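Local coordinates for protein Poly(Beta-D-mannuronate) lyase (Pseudopedobacter saltans, PDB 7O79) that probably degrades alginate by eliminative cleavage of polymannuronate, as a family 6 polysaccharide lyase built on a parallel beta-helix, at residues N360-K365 against N369-T374; D278-I283 against G318-N323; A331-G336 against N355-N360. All coordinates share one frame; numbering follows the deposited sequence.

Interaction 1: residues N360-K365 against N369-T374; sequences NIISTK and NAIQAT
Ile362, in strand 361-364, and Ala370, just ahead of strand 371-373, form the nearest backbone approach, their CA atoms 6.0 Å apart, with a short loop joining the two strands. This is a corner of a right-handed parallel beta-helix, the fold of the pectin-lyase-like clan: the two strands belong to different faces of the coil, and no hydrogen bond joins them. Across the corner the contacts are apolar. The two branches of Ile362 divide the work. CG2, anti to the backbone N (CG1 has chi1 -51°), meets the methyl CB of Ala370 at 3.6 Å, while CD1 at the end of the other branch reaches CG1 of Ile371 at 3.8 Å. The Ile362 and Ile371 side chains cross at about a right angle. Ile371 also touches Leu392, and Ala370 packs on Val397, both on strand 391-397. Thr364 is two-sided: its hydroxyl is taken by Lys368 O in the connecting loop, and its methyl faces the corner, with CG2 resting 3.8 Å from CA of Ala370.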
loop_
_atom_site.group_PDB
_atom_site.type_symbol
_atom_site.label_atom_id
_atom_site.label_comp_id
_atom_site.label_asym_id
_atom_site.label_seq_id
_atom_site.Cartn_x
_atom_site.Cartn_y
_atom_site.Cartn_z
ATOM N N ASN A 360 18.628 13.615 7.829
ATOM C CA ASN A 360 18.450 12.174 7.900
ATOM C C ASN A 360 19.599 11.550 8.680
ATOM O O ASN A 360 20.726 12.050 8.648
ATOM C CB ASN A 360 18.389 11.581 6.487
ATOM C CG ASN A 360 17.190 12.103 5.708
ATOM O OD1 ASN A 360 16.039 11.781 6.030
ATOM N ND2 ASN A 360 17.448 12.948 4.707
ATOM N N ILE A 361 19.303 10.452 9.376
ATOM C CA ILE A 361 20.303 9.650 10.081
ATOM C C ILE A 361 20.464 8.344 9.320
ATOM O O ILE A 361 19.461 7.733 8.934
ATOM C CB ILE A 361 19.886 9.386 11.540
ATOM C CG1 ILE A 361 20.058 10.653 12.376
ATOM C CG2 ILE A 361 20.674 8.189 12.130
ATOM C CD1 ILE A 361 19.632 10.475 13.813
ATOM N N ILE A 362 21.722 7.924 9.084
ATOM C CA ILE A 362 22.022 6.770 8.239
ATOM C C ILE A 362 23.173 5.953 8.821
ATOM O O ILE A 362 24.179 6.505 9.289
ATOM C CB ILE A 362 22.394 7.172 6.794
ATOM C CG1 ILE A 362 21.371 8.121 6.159
ATOM C CG2 ILE A 362 22.566 5.942 5.916
ATOM C CD1 ILE A 362 22.017 9.130 5.220
ATOM N N SER A 363 23.043 4.631 8.739
ATOM C CA SER A 363 24.183 3.727 8.847
ATOM C C SER A 363 23.924 2.528 7.949
ATOM O O SER A 363 22.773 2.143 7.731
ATOM C CB SER A 363 24.435 3.320 10.309
ATOM O OG SER A 363 23.649 2.204 10.690
ATOM N N THR A 364 25.009 1.981 7.375
ATOM C CA THR A 364 24.965 0.867 6.444
ATOM C C THR A 364 25.880 -0.239 6.951
ATOM O O THR A 364 26.884 0.029 7.613
ATOM C CB THR A 364 25.392 1.270 4.997
ATOM O OG1 THR A 364 26.817 1.484 4.930
ATOM C CG2 THR A 364 24.654 2.517 4.501
ATOM N N LYS A 365 25.521 -1.483 6.622
ATOM C CA LYS A 365 26.309 -2.637 7.058
ATOM C C LYS A 365 27.723 -2.616 6.483
ATOM O O LYS A 365 28.681 -3.030 7.148
ATOM C CB LYS A 365 25.607 -3.936 6.657
ATOM C CG LYS A 365 24.353 -4.238 7.452
ATOM C CD LYS A 365 23.744 -5.564 7.030
ATOM C CE LYS A 365 22.617 -6.002 7.975
ATOM N NZ LYS A 365 21.315 -5.342 7.644
ATOM N N ASN A 369 28.322 3.958 1.091
ATOM C CA ASN A 369 27.081 4.290 0.381
ATOM C C ASN A 369 25.932 4.659 1.316
ATOM O O ASN A 369 24.778 4.323 1.049
ATOM C CB ASN A 369 26.652 3.159 -0.555
ATOM C CG ASN A 369 27.738 2.772 -1.534
ATOM O OD1 ASN A 369 28.294 3.629 -2.236
ATOM N ND2 ASN A 369 28.028 1.484 -1.612
ATOM N N ALA A 370 26.230 5.395 2.391
ATOM C CA ALA A 370 25.148 6.000 3.167
ATOM C C ALA A 370 24.277 6.883 2.278
ATOM O O ALA A 370 23.042 6.819 2.321
ATOM C CB ALA A 370 25.713 6.813 4.331
ATOM N N ILE A 371 24.904 7.731 1.477
ATOM C CA ILE A 371 24.228 8.427 0.394
ATOM C C ILE A 371 24.953 8.065 -0.890
ATOM O O ILE A 371 26.181 8.187 -0.979
ATOM C CB ILE A 371 24.189 9.949 0.619
ATOM C CG1 ILE A 371 23.507 10.239 1.955
ATOM C CG2 ILE A 371 23.442 10.630 -0.510
ATOM C CD1 ILE A 371 23.198 11.661 2.165
ATOM N N GLN A 372 24.201 7.558 -1.850
ATOM C CA GLN A 372 24.730 7.086 -3.119
ATOM C C GLN A 372 23.971 7.839 -4.201
ATOM O O GLN A 372 22.763 7.643 -4.348
ATOM C CB GLN A 372 24.521 5.584 -3.236
ATOM C CG GLN A 372 24.786 4.991 -4.585
ATOM C CD GLN A 372 24.554 3.504 -4.572
ATOM O OE1 GLN A 372 25.087 2.780 -3.719
ATOM N NE2 GLN A 372 23.728 3.030 -5.501
ATOM N N ALA A 373 24.660 8.705 -4.944
ATOM C CA ALA A 373 24.030 9.487 -6.005
ATOM C C ALA A 373 24.577 9.050 -7.357
ATOM O O ALA A 373 25.781 9.153 -7.608
ATOM C CB ALA A 373 24.252 10.981 -5.792
ATOM N N THR A 374 23.697 8.565 -8.226
ATOM C CA THR A 374 24.144 8.159 -9.552
ATOM C C THR A 374 24.668 9.371 -10.321
ATOM O O THR A 374 24.052 10.442 -10.322
ATOM C CB THR A 374 23.008 7.481 -10.310
ATOM O OG1 THR A 374 22.647 6.280 -9.628
ATOM C CG2 THR A 374 23.446 7.110 -11.710
#

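Interaction 2: residues D278-I283 against G318-N323; sequences DGLILI and GLYVNN
Leu282 lays a methyl over the ring of Tyr320, and this CH-pi contact is the central feature of the meeting between residues 278-283 and 318-323. CD2 of Leu282 lies 3.9 Å from the ring centroid, 24° off the ring normal, displaced toward the rim on the side of CE1 and CZ. Its closest ring atom is CE1 of Tyr320, at 3.6 Å from CD2. The two side chains run past each other in opposite directions, which brings the outer half of the phenol ring alongside the isobutyl group; CG of Leu282 sits anti to its carbonyl carbon (chi1 -56°), reaching inward from strand 280-283.

Plain apolar contact supplies the rest. Leu280, two residues earlier on the same side of the strand, crosses Tyr320 at about a right angle and places CD2 at 3.9 Å from CD1 of the ring, at an oblique angle to it. Leu280 extends further onto Ile258, and Tyr320 onto Leu260 and Val267, all of the preceding coil. Such inward-pointing residues from facing walls fill the interior of a right-handed parallel beta-helix, and the 9.0 Å between the CA atoms of Leu280 and Tyr320 is bridged by side chains alone.

Hydrogen bonding runs along the helix axis, from coil to coil, and none passes between the two segments. On the wall that carries Tyr320, Asn323 ND2 donates to Val267 O of the previous coil, while its OD1 accepts ND2 of Asn270, an arrangement resembling an asparagine ladder.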
loop_
_atom_site.group_PDB
_atom_site.type_symbol
_atom_site.label_atom_id
_atom_site.label_comp_id
_atom_site.label_asym_id
_atom_site.label_seq_id
_atom_site.Cartn_x
_atom_site.Cartn_y
_atom_site.Cartn_z
ATOM N N ASP A 278 18.041 -1.166 0.335
ATOM C CA ASP A 278 18.255 0.262 0.554
ATOM C C ASP A 278 17.212 0.849 1.510
ATOM O O ASP A 278 16.096 0.345 1.640
ATOM C CB ASP A 278 18.209 1.043 -0.769
ATOM C CG ASP A 278 19.308 0.637 -1.756
ATOM O OD1 ASP A 278 20.229 -0.114 -1.387
ATOM O OD2 ASP A 278 19.259 1.114 -2.914
ATOM N N GLY A 279 17.579 1.945 2.166
ATOM C CA GLY A 279 16.654 2.617 3.063
ATOM C C GLY A 279 15.635 3.460 2.309
ATOM O O GLY A 279 14.427 3.380 2.567
ATOM N N LEU A 280 16.127 4.252 1.357
ATOM C CA LEU A 280 15.321 5.144 0.535
ATOM C C LEU A 280 15.857 5.116 -0.884
ATOM O O LEU A 280 17.051 5.343 -1.103
ATOM C CB LEU A 280 15.356 6.575 1.078
ATOM C CG LEU A 280 14.627 7.681 0.303
ATOM C CD1 LEU A 280 13.124 7.368 0.104
ATOM C CD2 LEU A 280 14.849 9.043 0.973
ATOM N N ILE A 281 14.985 4.840 -1.845
ATOM C CA ILE A 281 15.360 4.815 -3.254
ATOM C C ILE A 281 14.566 5.884 -3.980
ATOM O O ILE A 281 13.332 5.847 -3.986
ATOM C CB ILE A 281 15.116 3.448 -3.897
ATOM C CG1 ILE A 281 16.010 2.375 -3.256
ATOM C CG2 ILE A 281 15.320 3.530 -5.426
ATOM C CD1 ILE A 281 15.529 0.933 -3.547
ATOM N N LEU A 282 15.273 6.828 -4.594
ATOM C CA LEU A 282 14.684 7.798 -5.508
ATOM C C LEU A 282 15.029 7.319 -6.911
ATOM O O LEU A 282 16.193 7.392 -7.319
ATOM C CB LEU A 282 15.254 9.188 -5.252
ATOM C CG LEU A 282 15.099 9.687 -3.814
ATOM C CD1 LEU A 282 15.399 11.166 -3.773
ATOM C CD2 LEU A 282 13.725 9.379 -3.250
ATOM N N ILE A 283 14.034 6.801 -7.645
ATOM C CA ILE A 283 14.334 6.109 -8.899
ATOM C C ILE A 283 14.444 7.117 -10.039
ATOM O O ILE A 283 13.884 8.219 -9.988
ATOM C CB ILE A 283 13.275 5.020 -9.190
ATOM C CG1 ILE A 283 13.860 3.919 -10.097
ATOM C CG2 ILE A 283 12.026 5.633 -9.787
ATOM C CD1 ILE A 283 13.065 2.624 -10.126
ATOM N N GLY A 318 10.530 16.999 -4.156
ATOM C CA GLY A 318 10.040 16.261 -3.011
ATOM C C GLY A 318 10.725 16.667 -1.709
ATOM O O GLY A 318 11.754 17.338 -1.708
ATOM N N LEU A 319 10.124 16.245 -0.594
ATOM C CA LEU A 319 10.665 16.494 0.741
ATOM C C LEU A 319 11.035 15.153 1.362
ATOM O O LEU A 319 10.156 14.328 1.634
ATOM C CB LEU A 319 9.645 17.231 1.612
ATOM C CG LEU A 319 10.168 17.867 2.900
ATOM C CD1 LEU A 319 10.997 19.127 2.603
ATOM C CD2 LEU A 319 9.004 18.188 3.838
ATOM N N TYR A 320 12.328 14.935 1.601
ATOM C CA TYR A 320 12.846 13.671 2.129
ATOM C C TYR A 320 13.663 13.996 3.383
ATOM O O TYR A 320 14.888 14.023 3.310
ATOM C CB TYR A 320 13.689 12.940 1.049
ATOM C CG TYR A 320 12.870 12.628 -0.193
ATOM C CD1 TYR A 320 12.046 11.509 -0.238
ATOM C CD2 TYR A 320 12.887 13.476 -1.295
ATOM C CE1 TYR A 320 11.273 11.227 -1.376
ATOM C CE2 TYR A 320 12.109 13.201 -2.440
ATOM C CZ TYR A 320 11.302 12.082 -2.458
ATOM O OH TYR A 320 10.541 11.801 -3.579
ATOM N N VAL A 321 12.978 14.231 4.518
ATOM C CA VAL A 321 13.572 14.910 5.672
ATOM C C VAL A 321 13.280 14.142 6.953
ATOM O O VAL A 321 12.241 13.484 7.085
ATOM C CB VAL A 321 13.053 16.377 5.792
ATOM C CG1 VAL A 321 13.699 17.097 6.953
ATOM C CG2 VAL A 321 13.387 17.148 4.540
ATOM N N ASN A 322 14.214 14.229 7.909
ATOM C CA ASN A 322 13.997 13.719 9.266
ATOM C C ASN A 322 13.616 12.249 9.284
ATOM O O ASN A 322 12.729 11.836 10.038
ATOM C CB ASN A 322 12.938 14.533 9.999
ATOM C CG ASN A 322 13.419 15.915 10.333
ATOM O OD1 ASN A 322 12.866 16.904 9.867
ATOM N ND2 ASN A 322 14.463 15.991 11.157
ATOM N N ASN A 323 14.270 11.457 8.441
ATOM C CA ASN A 323 14.118 10.011 8.470
ATOM C C ASN A 323 15.353 9.377 9.095
ATOM O O ASN A 323 16.416 9.991 9.187
ATOM C CB ASN A 323 13.900 9.447 7.059
ATOM C CG ASN A 323 12.671 10.042 6.363
ATOM O OD1 ASN A 323 11.533 9.668 6.668
ATOM N ND2 ASN A 323 12.899 10.959 5.415
#

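Interaction 3: residues A331-G336 against N355-N360; sequences AGINIG and NTITHN
Ile357 meets two isoleucines of residues 331-336 in two different attitudes, and the contrast shows how a branched side chain can serve two neighbours at once. With Ile335 it is end-on: the side chains reach toward each other tip to tip, and CD1 of Ile335 lies 3.7 Å from CD1 of Ile357. With Ile333 it is alongside: the two side chains slide past each other in opposite directions, and the terminal CD1 of Ile333 comes to rest 3.8 Å from CG2, the short branch of Ile357. That division follows from the first torsion of Ile357 (chi1 -46°), which sends CG1 anti to the carbonyl carbon and CG2 anti to the backbone N, each branch facing one partner.

Ile333 also reaches Asn360, whose side chain it crosses at about a right angle, with its CD1 at 3.9 Å from ND2. Here a methyl packs against an amide already engaged in bonding: ND2 donates to Tyr320 O, and OD1 accepts the backbone N of Asn323. Those two bonds hold the amide of this buried residue in place, so that it can line the interior without an unmatched polar end.

Thr358 turns away from this interior, and its OG1 lies in the plane of the His359 ring, hydrogen-bonded at the ring edge to ND1 over 2.9 Å. His359 itself adopts left-handed helical backbone angles (59°/38°), bending the chain just before Asn360.

Inward isoleucines meeting between walls, with asparagines hydrogen-bonded from coil to coil at the bend, are characteristic of the right-handed parallel beta-helix, and Asn323, Asn360 and Asn395, linked side chain to backbone in succession, are consistent with an asparagine ladder.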
loop_
_atom_site.group_PDB
_atom_site.type_symbol
_atom_site.label_atom_id
_atom_site.label_comp_id
_atom_site.label_asym_id
_atom_site.label_seq_id
_atom_site.Cartn_x
_atom_site.Cartn_y
_atom_site.Cartn_z
ATOM N N ALA A 331 22.321 0.731 0.134
ATOM C CA ALA A 331 22.656 2.127 0.349
ATOM C C ALA A 331 21.658 2.746 1.324
ATOM O O ALA A 331 20.523 2.295 1.444
ATOM C CB ALA A 331 22.652 2.894 -0.984
ATOM N N GLY A 332 22.091 3.778 2.038
ATOM C CA GLY A 332 21.154 4.443 2.927
ATOM C C GLY A 332 20.108 5.194 2.126
ATOM O O GLY A 332 18.900 4.942 2.225
ATOM N N ILE A 333 20.575 6.138 1.322
ATOM C CA ILE A 333 19.731 6.864 0.391
ATOM C C ILE A 333 20.351 6.702 -0.986
ATOM O O ILE A 333 21.525 7.042 -1.186
ATOM C CB ILE A 333 19.580 8.344 0.771
ATOM C CG1 ILE A 333 19.039 8.449 2.208
ATOM C CG2 ILE A 333 18.672 9.067 -0.240
ATOM C CD1 ILE A 333 18.784 9.873 2.729
ATOM N N ASN A 334 19.583 6.142 -1.912
ATOM C CA ASN A 334 20.025 5.922 -3.282
ATOM C C ASN A 334 19.344 6.987 -4.141
ATOM O O ASN A 334 18.147 6.896 -4.426
ATOM C CB ASN A 334 19.684 4.497 -3.703
ATOM C CG ASN A 334 20.131 4.163 -5.124
ATOM O OD1 ASN A 334 20.836 4.923 -5.771
ATOM N ND2 ASN A 334 19.733 3.003 -5.595
ATOM N N ILE A 335 20.092 8.034 -4.491
ATOM C CA ILE A 335 19.591 9.127 -5.322
ATOM C C ILE A 335 19.881 8.740 -6.770
ATOM O O ILE A 335 20.993 8.929 -7.270
ATOM C CB ILE A 335 20.220 10.470 -4.950
ATOM C CG1 ILE A 335 20.159 10.697 -3.430
ATOM C CG2 ILE A 335 19.519 11.629 -5.666
ATOM C CD1 ILE A 335 20.925 11.925 -2.969
ATOM N N GLY A 336 18.888 8.147 -7.434
ATOM C CA GLY A 336 19.067 7.750 -8.813
ATOM C C GLY A 336 19.121 6.249 -9.026
ATOM O O GLY A 336 19.971 5.763 -9.771
ATOM N N ASN A 355 15.091 18.079 -5.118
ATOM C CA ASN A 355 14.529 17.493 -3.908
ATOM C C ASN A 355 15.304 17.954 -2.679
ATOM O O ASN A 355 16.520 18.137 -2.726
ATOM C CB ASN A 355 14.559 15.968 -3.960
ATOM C CG ASN A 355 13.841 15.417 -5.187
ATOM O OD1 ASN A 355 12.605 15.449 -5.281
ATOM N ND2 ASN A 355 14.619 14.944 -6.143
ATOM N N THR A 356 14.602 18.062 -1.565
ATOM C CA THR A 356 15.215 18.374 -0.276
ATOM C C THR A 356 15.458 17.075 0.496
ATOM O O THR A 356 14.512 16.418 0.936
ATOM C CB THR A 356 14.328 19.347 0.486
ATOM O OG1 THR A 356 14.241 20.566 -0.273
ATOM C CG2 THR A 356 14.909 19.651 1.882
ATOM N N ILE A 357 16.734 16.705 0.635
ATOM C CA ILE A 357 17.173 15.462 1.261
ATOM C C ILE A 357 18.078 15.836 2.428
ATOM O O ILE A 357 19.303 15.872 2.274
ATOM C CB ILE A 357 17.917 14.572 0.248
ATOM C CG1 ILE A 357 17.132 14.522 -1.081
ATOM C CG2 ILE A 357 18.190 13.169 0.851
ATOM C CD1 ILE A 357 17.904 13.915 -2.262
ATOM N N THR A 358 17.487 16.158 3.584
ATOM C CA THR A 358 18.241 16.730 4.705
ATOM C C THR A 358 17.774 16.141 6.029
ATOM O O THR A 358 16.690 15.570 6.127
ATOM C CB THR A 358 18.086 18.251 4.819
ATOM O OG1 THR A 358 16.718 18.561 5.096
ATOM C CG2 THR A 358 18.513 18.951 3.551
ATOM N N HIS A 359 18.614 16.306 7.057
ATOM C CA HIS A 359 18.268 15.937 8.427
ATOM C C HIS A 359 17.914 14.458 8.563
ATOM O O HIS A 359 17.067 14.074 9.366
ATOM C CB HIS A 359 17.154 16.837 8.963
ATOM C CG HIS A 359 17.532 18.284 8.987
ATOM N ND1 HIS A 359 17.432 19.106 7.882
ATOM C CD2 HIS A 359 18.043 19.051 9.981
ATOM C CE1 HIS A 359 17.844 20.320 8.202
ATOM N NE2 HIS A 359 18.223 20.313 9.468
ATOM N N ASN A 360 18.628 13.615 7.829
ATOM C CA ASN A 360 18.450 12.174 7.900
ATOM C C ASN A 360 19.599 11.550 8.680
ATOM O O ASN A 360 20.726 12.050 8.648
ATOM C CB ASN A 360 18.389 11.581 6.487
ATOM C CG ASN A 360 17.190 12.103 5.708
ATOM O OD1 ASN A 360 16.039 11.781 6.030
ATOM N ND2 ASN A 360 17.448 12.948 4.707
#

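All three contacts lie near one end of the same beta-helix, and no hydrogen bond crosses any of them. Interactions 2 and 3 span its interior and are its core: every touching residue is buried, and the two lie on successive coils, since strands 280-283 and 333-337 are neighbours, as are 319-328 and 356-364. The inner position filled by an aromatic ring in interaction 2 is taken by aliphatic Ile357 in interaction 3. Interaction 1 lies further out from the chain centre and is only partly buried, joining strands at a corner through isoleucine, alanine and threonine carbons. Interactions 1 and 3 both include Asn360, which touches across only interaction 3, while its amide bonds back to segment 318-323.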